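Local coordinates for protein DyP-type peroxidase (Thermobifida cellulosilytica, PDB 4GS1) that binds haem and probably uses it to oxidise dyes and related substrates with hydrogen peroxide, as a member of the DyP-type peroxidase family, at residues B[48-53]-B[156-161]; B[30-35]-B[100-105]; B[124-129]-B[231-236]; B[54-59]-B[174-179]; B[113-118]-B[147-152]. All coordinates share one frame; numbering follows the deposited sequence. Where two conformers were deposited one is given.

In the fold
Contacts 1, 2, 4 and 5 gather round the N-terminal ferredoxin-like half, whose antiparallel sheet has the strand order 106-111, 149-155, 50-58, 176-185. Strand 50-58 runs through contacts 1 and 4, whose centres lie about 21 Å apart. Contact 5 brings in strand 149-155, its centre about 9 Å from that of contact 4. Contact 2 holds a loop after helix 21-30, about 11 Å from contact 1 between centres. Contacts 1, 2 and, through V178, 4 reach the second subunit. Contact 3, about 14 Å from contact 5 between centres, joins the N-terminal half to the C-terminal half, where the haem pocket lies. Along the chain, contact 2 opens first and contact 3 closes last.

Contact 1 of 5, residues B[48-53]-B[156-161]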
# COMPACT_ATOMS: atom_id res chain seq x y z
N PRO B 48 13.31 4.21 4.83
CA PRO B 48 12.65 2.90 4.75
C PRO B 48 11.74 2.81 3.53
O PRO B 48 11.37 3.84 2.96
CB PRO B 48 11.80 2.85 6.02
CG PRO B 48 12.45 3.84 6.96
CD PRO B 48 12.98 4.93 6.07
N ALA B 49 11.38 1.60 3.13
CA ALA B 49 10.62 1.40 1.90
C ALA B 49 9.16 1.87 1.98
O ALA B 49 8.55 2.11 0.95
CB ALA B 49 10.68 -0.07 1.45
N PHE B 50 8.62 1.99 3.19
CA PHE B 50 7.20 2.36 3.34
C PHE B 50 7.01 3.57 4.24
O PHE B 50 7.79 3.77 5.18
CB PHE B 50 6.39 1.16 3.90
CG PHE B 50 6.50 -0.05 3.03
CD1 PHE B 50 5.64 -0.22 1.95
CD2 PHE B 50 7.48 -1.01 3.27
CE1 PHE B 50 5.76 -1.33 1.12
CE2 PHE B 50 7.60 -2.12 2.44
CZ PHE B 50 6.73 -2.27 1.36
N VAL B 51 5.98 4.36 3.95
CA VAL B 51 5.64 5.52 4.77
C VAL B 51 4.13 5.64 4.93
O VAL B 51 3.37 5.19 4.08
CB VAL B 51 6.19 6.84 4.16
CG1 VAL B 51 5.32 7.33 2.98
CG2 VAL B 51 6.29 7.94 5.23
N HIS B 52 3.70 6.21 6.05
CA HIS B 52 2.30 6.61 6.21
C HIS B 52 2.35 8.00 6.80
O HIS B 52 2.87 8.20 7.91
CB HIS B 52 1.55 5.62 7.13
CG HIS B 52 0.06 5.65 6.98
ND1 HIS B 52 -0.75 4.57 7.29
CD2 HIS B 52 -0.78 6.63 6.56
CE1 HIS B 52 -2.01 4.88 7.06
NE2 HIS B 52 -2.06 6.13 6.61
N VAL B 53 1.87 8.98 6.04
CA VAL B 53 1.84 10.36 6.52
C VAL B 53 0.43 10.64 6.98
O VAL B 53 -0.53 10.39 6.25
CB VAL B 53 2.24 11.33 5.41
CG1 VAL B 53 2.14 12.77 5.90
CG2 VAL B 53 3.67 11.04 4.97
N GLU B 156 10.47 -0.50 7.01
CA GLU B 156 10.84 -1.30 5.85
C GLU B 156 9.83 -2.42 5.61
O GLU B 156 9.91 -3.14 4.61
CB GLU B 156 12.25 -1.88 6.06
CG GLU B 156 12.88 -2.61 4.85
CD GLU B 156 13.24 -1.69 3.69
OE1 GLU B 156 13.27 -0.46 3.87
OE2 GLU B 156 13.50 -2.22 2.58
N ASP B 157 8.85 -2.55 6.51
CA ASP B 157 7.84 -3.60 6.39
C ASP B 157 6.44 -3.02 6.61
O ASP B 157 6.25 -2.23 7.54
CB ASP B 157 8.11 -4.72 7.40
CG ASP B 157 7.13 -5.85 7.27
OD1 ASP B 157 7.39 -6.78 6.47
OD2 ASP B 157 6.08 -5.81 7.95
N PRO B 158 5.47 -3.40 5.76
CA PRO B 158 4.14 -2.77 5.84
C PRO B 158 3.32 -3.20 7.07
O PRO B 158 2.45 -2.45 7.50
CB PRO B 158 3.45 -3.23 4.54
CG PRO B 158 4.10 -4.57 4.26
CD PRO B 158 5.55 -4.35 4.63
N MET B 159 3.58 -4.38 7.61
CA MET B 159 2.87 -4.83 8.80
C MET B 159 3.42 -4.15 10.06
O MET B 159 2.66 -3.73 10.94
CB MET B 159 2.92 -6.35 8.91
CG MET B 159 2.07 -6.91 10.02
SD MET B 159 0.33 -6.49 9.78
CE MET B 159 -0.40 -8.03 10.35
N VAL B 160 4.74 -4.02 10.14
CA VAL B 160 5.34 -3.24 11.22
C VAL B 160 4.78 -1.82 11.17
O VAL B 160 4.37 -1.26 12.19
CB VAL B 160 6.88 -3.22 11.10
CG1 VAL B 160 7.48 -2.24 12.13
CG2 VAL B 160 7.43 -4.62 11.29
N LEU B 161 4.73 -1.24 9.97
CA LEU B 161 4.21 0.11 9.80
C LEU B 161 2.75 0.24 10.23
O LEU B 161 2.42 1.15 10.98
CB LEU B 161 4.36 0.57 8.34
CG LEU B 161 3.77 1.93 7.99
CD1 LEU B 161 4.39 3.02 8.84
CD2 LEU B 161 3.97 2.23 6.50
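The ring of F50 meets P158 over one face and the backbone of E156 at its edge. The CD methylene of P158 stands 4.2 Å from the ring centroid, a CH-pi contact tilted 27° from the ring normal. At the edge, the carbonyl O of E156 lies 3.3 Å from CE2 of F50. The carboxylate of E156 is a second flat group in the contact. Its OE1 accepts from the backbone N of A49 at 2.9 Å. That N-H comes from above the carboxylate plane, and the bond is bent, with 137° at the hydrogen. The E156 chain starts away from strand 50-58 and bends at chi2 (69°), which brings the carboxylate back over A49. OE2 is held by the backbone N of A189. An alanine in place of E156 would probably leave the N-H groups of A49 and A189 without the carboxylate that both bond to. Further along the strand, CD2 of L161 packs 3.7 Å from CB of F50 and reaches the backbone between V51 and H52. D157 is the N-cap of the helix. Its OD2 accepts from the N of V160 at 3.1 Å and from the N of M159, while OD1 takes a bond from T188 N of the second subunit. The contact packs the first turn of helix 158-172 on the start of strand 50-58, as in a ferredoxin-like fold with helices against one side of its sheet. L161 also touches V153 and A155 of strand 149-155, F50 rests on F185 of strand 176-185, and P158 of the second subunit packs on F50.

Contact 2 of 5, residues B[30-35]-B[100-105]; sequences RRRADA and LLPASL
P102 and S104 take most of the contact with 30-35, and the packing is closest where they meet the backbone of R30 and R31. CD of P102 lies 3.3 Å from the carbonyl O of R30, and its CB lies 3.5 Å from the carbonyl O of R31. The same R31 oxygen accepts from the backbone N of S104 at 2.9 Å. The N-H approaches nearly along the C=O axis, with a C=O...N angle of 167°. The side chain of R31 adds a second link to S104. Its CG sits between the backbone N and the carbonyl carbon (chi1 68°), and a bend at chi3 brings NH1 within 2.8 Å of OG of S104. That bond is weak, with a poor angle at the hydrogen. OG also bonds to the carbonyl O of M28. Neither segment is regular strand. R31 is the first residue to leave helix 21-30, so the contact ties the segment after this helix to the loop that leads into strand 106-111 of the ferredoxin-like half. A103 and S104 both have positive phi, which turns this loop sharply. At the far end, CB of A33 rests 3.4 Å from the carbonyl O of L105. A water accepts from the N of A33 and lies 2.7 Å from O of L105. The outer side is looser. CG of P102 sits over one face of the guanidinium of R32, an exposed residue, 3.5 Å above the centre of its plane. The proline ring itself is tilted to that plane. R30 turns its guanidinium to D27.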
# COMPACT_ATOMS: atom_id res chain seq x y z
N ARG B 30 16.36 -5.53 9.04
CA ARG B 30 16.94 -6.10 10.25
C ARG B 30 17.23 -5.07 11.36
O ARG B 30 17.06 -5.36 12.55
CB ARG B 30 18.23 -6.86 9.89
CG ARG B 30 19.22 -7.01 11.03
CD ARG B 30 20.56 -7.58 10.56
NE ARG B 30 21.43 -6.56 9.97
CZ ARG B 30 22.11 -5.65 10.68
NH1 ARG B 30 22.00 -5.61 12.00
NH2 ARG B 30 22.89 -4.78 10.06
N ARG B 31 17.64 -3.87 10.96
CA ARG B 31 18.16 -2.89 11.91
C ARG B 31 17.10 -2.01 12.55
O ARG B 31 16.00 -1.85 12.00
CB ARG B 31 19.16 -1.98 11.20
CG ARG B 31 18.49 -1.09 10.17
CD ARG B 31 19.49 -0.36 9.28
NE ARG B 31 19.84 0.96 9.79
CZ ARG B 31 19.06 2.04 9.70
NH1 ARG B 31 17.87 1.96 9.12
NH2 ARG B 31 19.48 3.19 10.19
N ARG B 32 17.43 -1.42 13.70
CA ARG B 32 16.63 -0.35 14.28
C ARG B 32 17.02 0.97 13.63
O ARG B 32 18.17 1.15 13.23
CB ARG B 32 16.87 -0.24 15.79
CG ARG B 32 16.68 -1.54 16.54
CD ARG B 32 15.62 -1.40 17.63
NE ARG B 32 15.34 -2.68 18.28
CZ ARG B 32 14.16 -3.28 18.30
NH1 ARG B 32 13.10 -2.72 17.71
NH2 ARG B 32 14.02 -4.45 18.92
N ALA B 33 16.08 1.90 13.53
CA ALA B 33 16.42 3.25 13.06
C ALA B 33 17.29 3.94 14.12
O ALA B 33 17.29 3.55 15.29
CB ALA B 33 15.16 4.06 12.79
N ASP B 34 18.04 4.96 13.71
CA ASP B 34 18.77 5.80 14.66
C ASP B 34 17.79 6.78 15.31
O ASP B 34 17.35 7.75 14.68
CB ASP B 34 19.90 6.55 13.95
CG ASP B 34 20.63 7.53 14.86
OD1 ASP B 34 20.46 7.47 16.11
OD2 ASP B 34 21.39 8.37 14.33
N ALA B 35 17.43 6.54 16.56
CA ALA B 35 16.41 7.35 17.21
C ALA B 35 16.92 8.73 17.58
O ALA B 35 16.13 9.62 17.94
CB ALA B 35 15.85 6.63 18.44
N LEU B 100 8.14 -10.18 14.03
CA LEU B 100 8.75 -9.34 12.99
C LEU B 100 10.00 -8.63 13.50
O LEU B 100 10.13 -8.33 14.69
CB LEU B 100 7.75 -8.30 12.48
CG LEU B 100 6.42 -8.87 12.00
CD1 LEU B 100 5.55 -7.75 11.42
CD2 LEU B 100 6.67 -9.95 10.98
N LEU B 101 10.93 -8.37 12.57
CA LEU B 101 12.16 -7.65 12.88
C LEU B 101 11.89 -6.14 13.00
O LEU B 101 10.77 -5.69 12.70
CB LEU B 101 13.19 -7.95 11.78
CG LEU B 101 13.62 -9.41 11.70
CD1 LEU B 101 14.52 -9.64 10.51
CD2 LEU B 101 14.31 -9.82 12.98
N PRO B 102 12.87 -5.36 13.47
CA PRO B 102 12.59 -3.94 13.74
C PRO B 102 12.25 -3.12 12.49
O PRO B 102 11.49 -2.15 12.60
CB PRO B 102 13.89 -3.43 14.37
CG PRO B 102 14.48 -4.65 15.02
CD PRO B 102 14.16 -5.77 14.06
N ALA B 103 12.82 -3.49 11.35
CA ALA B 103 12.46 -2.88 10.06
C ALA B 103 12.59 -1.35 10.02
O ALA B 103 11.80 -0.68 9.35
CB ALA B 103 11.04 -3.30 9.66
N SER B 104 13.61 -0.82 10.70
CA SER B 104 13.95 0.61 10.61
C SER B 104 12.79 1.53 10.97
O SER B 104 12.66 2.62 10.40
CB SER B 104 14.45 0.95 9.20
OG SER B 104 15.67 0.28 8.91
N LEU B 105 11.94 1.10 11.91
CA LEU B 105 10.75 1.87 12.28
C LEU B 105 11.12 3.23 12.83
O LEU B 105 11.95 3.34 13.73
CB LEU B 105 9.91 1.09 13.30
CG LEU B 105 8.69 1.81 13.87
CD1 LEU B 105 7.73 2.17 12.74
CD2 LEU B 105 8.00 0.91 14.90
O HOH W 1 13.52 1.49 14.98

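Contact 3 of 5, residues B[124-129]-B[231-236]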
# COMPACT_ATOMS: atom_id res chain seq x y z
N ARG B 124 4.33 33.38 18.31
CA ARG B 124 5.32 32.30 18.34
C ARG B 124 5.58 31.74 16.94
O ARG B 124 6.37 30.83 16.77
CB ARG B 124 4.86 31.16 19.25
CG ARG B 124 4.43 31.58 20.65
CD ARG B 124 5.60 32.17 21.45
NE ARG B 124 6.75 31.27 21.50
CZ ARG B 124 6.84 30.20 22.29
NH1 ARG B 124 5.84 29.86 23.08
NH2 ARG B 124 7.94 29.45 22.26
N ARG B 125 4.91 32.31 15.94
CA ARG B 125 4.94 31.74 14.59
C ARG B 125 6.07 32.33 13.74
O ARG B 125 6.03 33.51 13.40
CB ARG B 125 3.60 32.01 13.91
CG ARG B 125 3.40 31.28 12.62
CD ARG B 125 1.94 31.32 12.20
NE ARG B 125 1.78 30.74 10.87
CZ ARG B 125 0.61 30.47 10.30
NH1 ARG B 125 -0.52 30.73 10.94
NH2 ARG B 125 0.58 29.94 9.09
N PRO B 126 7.09 31.50 13.41
CA PRO B 126 8.19 32.00 12.59
C PRO B 126 7.72 32.35 11.18
O PRO B 126 6.75 31.76 10.71
CB PRO B 126 9.16 30.81 12.52
CG PRO B 126 8.77 29.92 13.69
CD PRO B 126 7.29 30.10 13.82
N ASP B 127 8.39 33.30 10.53
CA ASP B 127 8.06 33.64 9.15
C ASP B 127 8.09 32.41 8.24
O ASP B 127 7.32 32.31 7.28
CB ASP B 127 9.02 34.70 8.59
CG ASP B 127 8.79 36.07 9.18
OD1 ASP B 127 7.76 36.29 9.85
OD2 ASP B 127 9.65 36.95 8.95
N ALA B 128 8.98 31.47 8.54
CA ALA B 128 9.11 30.26 7.73
C ALA B 128 7.88 29.36 7.79
O ALA B 128 7.70 28.48 6.94
CB ALA B 128 10.36 29.47 8.14
N LEU B 129 7.04 29.57 8.80
CA LEU B 129 5.79 28.82 8.93
C LEU B 129 4.60 29.53 8.27
O LEU B 129 3.45 29.14 8.44
CB LEU B 129 5.50 28.50 10.41
CG LEU B 129 4.43 27.47 10.79
CD1 LEU B 129 4.57 26.20 9.96
CD2 LEU B 129 4.50 27.13 12.27
N PRO B 231 13.36 35.65 19.94
CA PRO B 231 13.35 34.54 20.89
C PRO B 231 12.02 33.78 20.93
O PRO B 231 11.99 32.60 21.25
CB PRO B 231 13.59 35.23 22.24
CG PRO B 231 14.33 36.48 21.89
CD PRO B 231 13.76 36.92 20.57
N ALA B 232 10.93 34.46 20.60
CA ALA B 232 9.61 33.83 20.59
C ALA B 232 9.49 32.80 19.46
O ALA B 232 8.58 31.95 19.49
CB ALA B 232 8.52 34.88 20.48
N HIS B 233 10.39 32.88 18.49
CA HIS B 233 10.41 31.96 17.34
C HIS B 233 11.48 30.88 17.48
O HIS B 233 11.59 30.01 16.61
CB HIS B 233 10.67 32.74 16.04
CG HIS B 233 9.65 33.79 15.73
ND1 HIS B 233 9.84 34.73 14.74
CD2 HIS B 233 8.43 34.04 16.27
CE1 HIS B 233 8.78 35.52 14.68
NE2 HIS B 233 7.91 35.12 15.60
N ALA B 234 12.26 30.93 18.55
CA ALA B 234 13.44 30.06 18.68
C ALA B 234 13.13 28.59 18.96
O ALA B 234 14.04 27.75 18.93
CB ALA B 234 14.40 30.62 19.74
N TRP B 235 11.87 28.26 19.22
CA TRP B 235 11.48 26.86 19.39
C TRP B 235 11.75 26.03 18.14
O TRP B 235 11.82 24.80 18.21
CB TRP B 235 10.01 26.73 19.81
CG TRP B 235 9.02 27.23 18.80
CD1 TRP B 235 8.62 28.52 18.61
CD2 TRP B 235 8.28 26.44 17.84
NE1 TRP B 235 7.69 28.59 17.59
CE2 TRP B 235 7.47 27.33 17.11
CE3 TRP B 235 8.24 25.07 17.54
CZ2 TRP B 235 6.62 26.89 16.09
CZ3 TRP B 235 7.39 24.64 16.53
CH2 TRP B 235 6.59 25.54 15.81
N MET B 236 11.92 26.70 17.00
CA MET B 236 12.22 26.01 15.74
C MET B 236 13.70 26.03 15.37
O MET B 236 14.08 25.48 14.33
CB MET B 236 11.38 26.57 14.58
CG MET B 236 10.06 25.86 14.35
SD MET B 236 10.24 24.08 14.11
CE MET B 236 11.03 24.03 12.50
O HOH W 2 10.49 30.06 21.26
O HOH W 3 5.42 36.23 15.08
O HOH W 4 10.87 34.31 12.01
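R124 opens the segment and bonds twice to 231-236. Its side chain is bent at chi2 and chi3, which folds NE back to the carbonyl O of A232 at 2.8 Å. The oxygen is met on a lone pair and lies near the guanidinium plane, and the bond is nearly straight at 164°. A water in that plane accepts from NH2 and donates to the carbonyl O of P231. NH2 also bonds to the carbonyl O of D391. The carbonyl O of R124 takes the indole N-H of W235 at 2.7 Å. This bond is almost straight (175°) and lies in the ring plane, which helps fix how the indole is turned. At R125 the carbonyl O stands 3.2 Å above the plane of the H233 ring, near its rim. A water lies between this oxygen and NE2 of H233. The guanidinium of R125 turns back to the carbonyl O of L129, with NH2 at 3.0 Å, and forms salt bridges with E117 and D131. P126 follows, with CA over the same face of H233, 3.9 Å from the ring centroid. Its CD packs 4.0 Å from CZ2 of W235. Next, the N of D127 reaches ND1 of H233 through another water. L129 closes the segment, with CD2 at the edge of the indole. The contact joins a loop of the N-terminal half to a 3-10 turn of the C-terminal half. It touches helix 113-118 through L116 (on R124 and W235), strand 240-249 through Y241 (on P126) and strand 369-379 through A378 (on W235).

Contact 4 of 5, residues B[54-59]-B[174-179]; sequences IAFDLA and PTTTVR
D57, R179 and F56 carry much of the buried surface here. D57 and T177 form an antiparallel hydrogen-bonded pair, with N of D57 to O of T177 and N of T177 to O of D57 both at 2.9 Å. The side chain of R179 is extended from CG to NE and runs past D57. Its NH1 donates to OD2 of D57 at 2.8 Å in a salt bridge, on the syn side of the carboxylate and in the guanidinium plane. The two planes are 63° apart. The bridge runs through NH1 alone, while NE bonds to the carbonyl O of C145. OD1 of D57 takes the N-H of D148. A leucine in place of R179 would probably leave OD2 of D57 without its charged mate. F56 points to the other side of the sheet. Its CE1 meets CG2 of V178 at 3.9 Å, and CG2 of I54 lies over one face of the ring. Past D57, N of A59 bonds to O of T175 at 2.9 Å. Strand 50-58 here pairs with strand 176-185, outermost in this chain's sheet, and, on its other side, with 149-155. Helix 158-172 packs on F56 and V178 through V169, and W80 of helix 66-90 meets the F56 ring.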
# COMPACT_ATOMS: atom_id res chain seq x y z
N ILE B 54 0.29 11.13 8.21
CA ILE B 54 -1.04 11.38 8.77
C ILE B 54 -1.13 12.80 9.30
O ILE B 54 -0.33 13.21 10.14
CB ILE B 54 -1.36 10.40 9.93
CG1 ILE B 54 -1.10 8.96 9.50
CG2 ILE B 54 -2.82 10.56 10.38
CD1 ILE B 54 -0.54 8.08 10.59
N ALA B 55 -2.12 13.55 8.82
CA ALA B 55 -2.37 14.89 9.33
C ALA B 55 -3.55 14.84 10.29
O ALA B 55 -4.54 14.16 10.02
CB ALA B 55 -2.66 15.87 8.17
N PHE B 56 -3.43 15.53 11.42
CA PHE B 56 -4.49 15.52 12.44
C PHE B 56 -4.96 16.93 12.74
O PHE B 56 -4.19 17.88 12.63
CB PHE B 56 -3.95 15.00 13.78
CG PHE B 56 -3.41 13.59 13.73
CD1 PHE B 56 -4.17 12.52 14.20
CD2 PHE B 56 -2.11 13.33 13.30
CE1 PHE B 56 -3.65 11.23 14.20
CE2 PHE B 56 -1.59 12.04 13.29
CZ PHE B 56 -2.36 10.99 13.74
N ASP B 57 -6.22 17.06 13.17
CA ASP B 57 -6.67 18.30 13.79
C ASP B 57 -6.98 18.06 15.26
O ASP B 57 -7.32 16.94 15.64
CB ASP B 57 -7.95 18.81 13.11
CG ASP B 57 -7.71 19.30 11.71
OD1 ASP B 57 -6.61 19.84 11.46
OD2 ASP B 57 -8.61 19.14 10.86
N LEU B 58 -6.86 19.11 16.07
CA LEU B 58 -7.40 19.04 17.43
C LEU B 58 -8.92 18.95 17.34
O LEU B 58 -9.55 19.66 16.56
CB LEU B 58 -7.03 20.28 18.24
CG LEU B 58 -5.57 20.41 18.66
CD1 LEU B 58 -5.39 21.64 19.53
CD2 LEU B 58 -5.14 19.16 19.42
N ALA B 59 -9.51 18.06 18.14
CA ALA B 59 -10.97 17.94 18.19
C ALA B 59 -11.59 19.11 18.94
O ALA B 59 -10.93 19.78 19.72
CB ALA B 59 -11.37 16.64 18.83
N PRO B 174 -9.50 10.76 22.05
CA PRO B 174 -10.19 11.57 21.05
C PRO B 174 -9.70 13.01 21.01
O PRO B 174 -10.36 13.82 20.36
CB PRO B 174 -11.64 11.54 21.54
CG PRO B 174 -11.48 11.56 23.05
CD PRO B 174 -10.19 10.82 23.35
N THR B 175 -8.59 13.35 21.67
CA THR B 175 -8.17 14.75 21.58
C THR B 175 -7.73 15.15 20.16
O THR B 175 -7.82 16.32 19.78
CB THR B 175 -7.16 15.20 22.69
OG1 THR B 175 -5.93 15.61 22.09
CG2 THR B 175 -6.91 14.10 23.70
N THR B 176 -7.29 14.17 19.37
CA THR B 176 -6.94 14.38 17.96
C THR B 176 -7.91 13.62 17.05
O THR B 176 -8.47 12.60 17.44
CB THR B 176 -5.51 13.90 17.62
OG1 THR B 176 -5.36 12.53 18.00
CG2 THR B 176 -4.46 14.74 18.34
N THR B 177 -8.09 14.14 15.83
CA THR B 177 -8.89 13.48 14.80
C THR B 177 -8.09 13.47 13.50
O THR B 177 -7.47 14.48 13.17
CB THR B 177 -10.20 14.24 14.54
OG1 THR B 177 -10.91 14.44 15.77
CG2 THR B 177 -11.08 13.45 13.58
N VAL B 178 -8.09 12.36 12.78
CA VAL B 178 -7.41 12.32 11.48
C VAL B 178 -8.08 13.25 10.48
O VAL B 178 -9.30 13.19 10.27
CB VAL B 178 -7.33 10.89 10.91
CG1 VAL B 178 -6.78 10.92 9.49
CG2 VAL B 178 -6.45 10.01 11.77
N ARG B 179 -7.28 14.12 9.86
CA ARG B 179 -7.78 15.02 8.81
C ARG B 179 -7.62 14.39 7.42
O ARG B 179 -8.58 14.31 6.64
CB ARG B 179 -7.06 16.37 8.87
CG ARG B 179 -7.59 17.41 7.89
CD ARG B 179 -6.83 18.75 8.03
NE ARG B 179 -7.31 19.73 7.05
CZ ARG B 179 -8.32 20.56 7.27
NH1 ARG B 179 -8.96 20.55 8.44
NH2 ARG B 179 -8.70 21.41 6.33
O HOH W 5 -8.76 18.64 21.29

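Contact 5 of 5, residues B[113-118]-B[147-152]; sequences GSLLEA and GDLMLQ
L115 and D148 bring the two backbones together, with their CA atoms 4.6 Å apart. Segment 113-118 is a short helix, in which N of A118 bonds to O of S114 and N of E117 to O of G113. Segment 147-152 enters strand 149-155 through an irregular start. D148 and L149 both face F56 on the neighbouring strand, a classic beta bulge. G147 has phi 136° and psi 143°, angles at which a side chain would run into the carbonyl O of the residue before, so glycine suits the place. The helix meets only this bulged end of the strand. The hydroxyl of S114 donates to OD1 of D148 at 2.7 Å. OD1 accepts on its anti lone pair, the one away from OD2. OG of S114 stands between its backbone N and carbonyl carbon (chi1 57°), and this rotation turns it to the carboxylate. A water donates to OG of S114 at 2.8 Å and accepts from N of G147 at 2.9 Å, bridging the segments. OD2 of D148 is used elsewhere, in a salt bridge to NE of R63 and a bond from N of L58. One carboxylate therefore ties together the helix, the bulge and the end of strand 50-58. CB of L115 comes close to the backbone, 3.5 Å from the carbonyl O of D148. The apolar part lies further out on L115, where CD1 is near CB of D148 and CD2 meets CD2 of L149 at 4.1 Å. Both leucines also touch L58 of strand 50-58. Helix 66-90 covers this cluster, with A73 on L115 and L77 and W80 on L149.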
# COMPACT_ATOMS: atom_id res chain seq x y z
N GLY B 113 0.87 25.52 11.19
CA GLY B 113 0.61 26.90 11.56
C GLY B 113 -0.74 27.09 12.23
O GLY B 113 -0.89 27.91 13.13
N SER B 114 -1.74 26.34 11.78
CA SER B 114 -3.09 26.46 12.34
C SER B 114 -3.18 26.06 13.82
O SER B 114 -4.10 26.49 14.52
CB SER B 114 -4.09 25.65 11.51
OG SER B 114 -3.69 24.29 11.45
N LEU B 115 -2.23 25.25 14.29
CA LEU B 115 -2.17 24.92 15.71
C LEU B 115 -1.86 26.17 16.51
O LEU B 115 -2.47 26.43 17.55
CB LEU B 115 -1.11 23.85 15.99
CG LEU B 115 -1.07 23.39 17.45
CD1 LEU B 115 -2.22 22.43 17.75
CD2 LEU B 115 0.25 22.75 17.82
N LEU B 116 -0.90 26.95 16.02
CA LEU B 116 -0.50 28.17 16.72
C LEU B 116 -1.65 29.17 16.71
O LEU B 116 -1.87 29.88 17.70
CB LEU B 116 0.78 28.77 16.11
CG LEU B 116 2.09 28.09 16.54
CD1 LEU B 116 2.30 26.72 15.86
CD2 LEU B 116 3.26 29.00 16.25
N GLU B 117 -2.40 29.22 15.62
CA GLU B 117 -3.58 30.09 15.57
C GLU B 117 -4.63 29.68 16.61
O GLU B 117 -5.17 30.52 17.32
CB GLU B 117 -4.19 30.13 14.16
CG GLU B 117 -3.26 30.72 13.09
CD GLU B 117 -2.66 32.07 13.49
OE1 GLU B 117 -3.37 32.89 14.11
OE2 GLU B 117 -1.47 32.32 13.18
N ALA B 118 -4.89 28.37 16.71
CA ALA B 118 -5.85 27.87 17.70
C ALA B 118 -5.41 28.16 19.14
O ALA B 118 -6.24 28.33 20.02
CB ALA B 118 -6.08 26.38 17.51
N GLY B 147 -3.57 20.87 8.31
CA GLY B 147 -3.59 20.07 9.52
C GLY B 147 -2.93 20.77 10.69
O GLY B 147 -1.94 21.48 10.51
N ASP B 148 -3.48 20.59 11.88
CA ASP B 148 -2.86 21.15 13.09
C ASP B 148 -1.56 20.42 13.46
O ASP B 148 -0.63 21.03 13.99
CB ASP B 148 -3.81 21.06 14.28
CG ASP B 148 -5.05 21.93 14.14
OD1 ASP B 148 -5.04 22.94 13.40
OD2 ASP B 148 -6.06 21.60 14.81
N LEU B 149 -1.53 19.12 13.20
CA LEU B 149 -0.46 18.23 13.65
C LEU B 149 -0.17 17.17 12.60
O LEU B 149 -1.03 16.86 11.77
CB LEU B 149 -0.86 17.54 14.96
CG LEU B 149 -1.06 18.44 16.17
CD1 LEU B 149 -1.91 17.74 17.24
CD2 LEU B 149 0.30 18.84 16.74
N MET B 150 1.03 16.60 12.66
CA MET B 150 1.46 15.61 11.67
C MET B 150 2.26 14.47 12.31
O MET B 150 3.08 14.70 13.20
CB MET B 150 2.29 16.31 10.60
CG MET B 150 2.73 15.45 9.44
SD MET B 150 4.27 14.57 9.75
CE MET B 150 5.33 15.88 10.33
N LEU B 151 2.01 13.24 11.86
CA LEU B 151 2.93 12.13 12.11
C LEU B 151 3.42 11.61 10.76
O LEU B 151 2.63 11.42 9.84
CB LEU B 151 2.27 11.00 12.90
CG LEU B 151 1.95 11.25 14.37
CD1 LEU B 151 1.24 10.03 14.96
CD2 LEU B 151 3.23 11.54 15.14
N GLN B 152 4.73 11.40 10.63
CA GLN B 152 5.27 10.63 9.52
C GLN B 152 5.78 9.34 10.16
O GLN B 152 6.64 9.38 11.04
CB GLN B 152 6.43 11.35 8.82
CG GLN B 152 7.07 10.52 7.69
CD GLN B 152 8.31 11.16 7.09
OE1 GLN B 152 9.20 11.64 7.81
NE2 GLN B 152 8.39 11.16 5.78
O HOH W 6 -3.76 23.71 8.76